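Local coordinates for protein hydrolase, alpha/beta hydrolase FOLD family (Staphylococcus aureus, PDB 2XMZ) that probably catalyses formation of 2-succinyl-6-hydroxy-2,4-cyclohexadiene-1-carboxylate, a lyase step in the biosynthesis of menaquinone, at residues P51-D56 / R189-G194. Residues are numbered along the deposited sequence; the frame is centred on the assembly and turned at random.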
loop_
_atom_site.group_PDB
_atom_site.type_symbol
_atom_site.label_atom_id
_atom_site.label_comp_id
_atom_site.label_asym_id
_atom_site.label_seq_id
_atom_site.Cartn_x
_atom_site.Cartn_y
_atom_site.Cartn_z
ATOM N N PRO A 51 -5.886 -5.804 -7.341
ATOM C CA PRO A 51 -7.047 -5.924 -8.219
ATOM C C PRO A 51 -7.528 -4.573 -8.754
ATOM O O PRO A 51 -7.719 -3.592 -7.978
ATOM C CB PRO A 51 -8.101 -6.541 -7.306
ATOM C CG PRO A 51 -7.281 -7.406 -6.372
ATOM C CD PRO A 51 -6.057 -6.585 -6.094
ATOM N N GLY A 52 -7.726 -4.545 -10.065
ATOM C CA GLY A 52 -8.170 -3.348 -10.790
ATOM C C GLY A 52 -7.084 -2.352 -11.162
ATOM O O GLY A 52 -7.335 -1.425 -11.939
ATOM N N HIS A 53 -5.895 -2.503 -10.591
ATOM C CA HIS A 53 -4.831 -1.515 -10.774
ATOM C C HIS A 53 -3.706 -1.954 -11.706
ATOM O O HIS A 53 -3.272 -3.127 -11.687
ATOM C CB HIS A 53 -4.221 -1.127 -9.427
ATOM C CG HIS A 53 -5.168 -0.381 -8.535
ATOM N ND1 HIS A 53 -6.288 -0.966 -7.986
ATOM C CD2 HIS A 53 -5.188 0.912 -8.143
ATOM C CE1 HIS A 53 -6.947 -0.070 -7.271
ATOM N NE2 HIS A 53 -6.298 1.078 -7.347
ATOM N N GLY A 54 -3.195 -0.979 -12.471
ATOM C CA GLY A 54 -2.079 -1.215 -13.375
ATOM C C GLY A 54 -2.317 -2.402 -14.279
ATOM O O GLY A 54 -3.287 -2.433 -15.040
ATOM N N GLU A 55 -1.429 -3.388 -14.185
ATOM C CA GLU A 55 -1.468 -4.512 -15.110
ATOM C C GLU A 55 -2.301 -5.682 -14.598
ATOM O O GLU A 55 -2.310 -6.741 -15.200
ATOM C CB GLU A 55 -0.040 -4.917 -15.497
ATOM C CG GLU A 55 0.628 -3.880 -16.432
ATOM C CD GLU A 55 2.008 -4.304 -16.928
ATOM O OE1 GLU A 55 2.815 -3.416 -17.250
ATOM O OE2 GLU A 55 2.292 -5.518 -16.991
ATOM N N ASP A 56 -3.014 -5.475 -13.487
ATOM C CA ASP A 56 -3.875 -6.509 -12.941
ATOM C C ASP A 56 -4.936 -6.944 -13.940
ATOM O O ASP A 56 -5.488 -6.123 -14.683
ATOM C CB ASP A 56 -4.565 -6.036 -11.662
ATOM C CG ASP A 56 -5.652 -6.986 -11.224
ATOM O OD1 ASP A 56 -5.308 -8.015 -10.588
ATOM O OD2 ASP A 56 -6.834 -6.727 -11.576
ATOM N N ARG A 189 -15.652 -0.227 -4.306
ATOM C CA ARG A 189 -16.804 -0.981 -3.790
ATOM C C ARG A 189 -16.415 -2.285 -3.086
ATOM O O ARG A 189 -17.036 -2.646 -2.094
ATOM C CB ARG A 189 -17.863 -1.236 -4.881
ATOM C CG ARG A 189 -18.323 0.041 -5.635
ATOM C CD ARG A 189 -19.647 -0.108 -6.379
ATOM N NE ARG A 189 -19.689 0.681 -7.620
ATOM C CZ ARG A 189 -20.301 1.861 -7.790
ATOM N NH1 ARG A 189 -20.944 2.488 -6.788
ATOM N NH2 ARG A 189 -20.251 2.438 -8.980
ATOM N N ASP A 190 -15.414 -2.996 -3.603
ATOM C CA ASP A 190 -15.040 -4.321 -3.079
ATOM C C ASP A 190 -14.010 -4.291 -1.960
ATOM O O ASP A 190 -14.079 -5.108 -1.060
ATOM C CB ASP A 190 -14.529 -5.260 -4.178
ATOM C CG ASP A 190 -15.582 -5.591 -5.189
ATOM O OD1 ASP A 190 -16.702 -5.065 -5.061
ATOM O OD2 ASP A 190 -15.284 -6.364 -6.108
ATOM N N TYR A 191 -13.042 -3.388 -2.013
ATOM C CA TYR A 191 -12.033 -3.377 -0.921
ATOM C C TYR A 191 -11.639 -2.000 -0.412
ATOM O O TYR A 191 -10.574 -1.819 0.213
ATOM C CB TYR A 191 -10.830 -4.284 -1.197
ATOM C CG TYR A 191 -9.909 -3.917 -2.342
ATOM C CD1 TYR A 191 -8.644 -3.382 -2.079
ATOM C CD2 TYR A 191 -10.259 -4.160 -3.668
ATOM C CE1 TYR A 191 -7.745 -3.105 -3.085
ATOM C CE2 TYR A 191 -9.357 -3.874 -4.722
ATOM C CZ TYR A 191 -8.096 -3.335 -4.407
ATOM O OH TYR A 191 -7.153 -3.036 -5.369
ATOM N N GLY A 192 -12.532 -1.044 -0.645
ATOM C CA GLY A 192 -12.422 0.256 -0.027
ATOM C C GLY A 192 -12.412 0.109 1.478
ATOM O O GLY A 192 -12.848 -0.929 2.038
ATOM N N THR A 193 -11.933 1.151 2.138
ATOM C CA THR A 193 -11.731 1.130 3.586
ATOM C C THR A 193 -13.022 0.866 4.327
ATOM O O THR A 193 -13.017 0.215 5.374
ATOM C CB THR A 193 -11.054 2.413 4.066
ATOM O OG1 THR A 193 -9.790 2.516 3.400
ATOM C CG2 THR A 193 -10.825 2.374 5.603
ATOM N N GLY A 194 -14.126 1.332 3.746
ATOM C CA GLY A 194 -15.444 1.138 4.319
ATOM C C GLY A 194 -15.877 -0.315 4.285
ATOM O O GLY A 194 -16.706 -0.723 5.085
#
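Tyr191 reaches from helix 181-191 to the carbonyl of Pro51, joining a helix to the loop that follows strand 44-48 in this alpha/beta hydrolase fold, and the pair illustrates how one buried carbonyl can organise a long-range contact. A hydrogen bond spans the two segments, from Tyr191 OH to Pro51 O (2.7 Å). Pro51 O meets the phenol edge-on, within the plane of the ring, and offers a lone pair that lies in its own carbonyl plane. The same oxygen accepts a second bond from within the loop, His53 ND1 to Pro51 O at 3.0 Å, with the donor 45° above the carbonyl plane yet the oxygen almost exactly in the imidazole plane. With ND1 bonded to Pro51 O and NE2 to Leu26 N, the imidazole is held at both nitrogens, which fixes its rotation.

Apolar contact accompanies the polar one: Pro51 CB lies 3.9 Å from Tyr191 CE2, and Ile69 of helix 66-77 touches both residues. A chi1 of 66° sets Tyr191 CG between the backbone N and the carbonyl carbon, and the ring extends toward the loop, near the probable nucleophile elbow without touching it. The loop itself is shaped by a type II' turn from His53 to Asp56, while Gly52 N donates to Asp56 OD2 over 2.8 Å, meeting that oxygen from above the carboxylate plane.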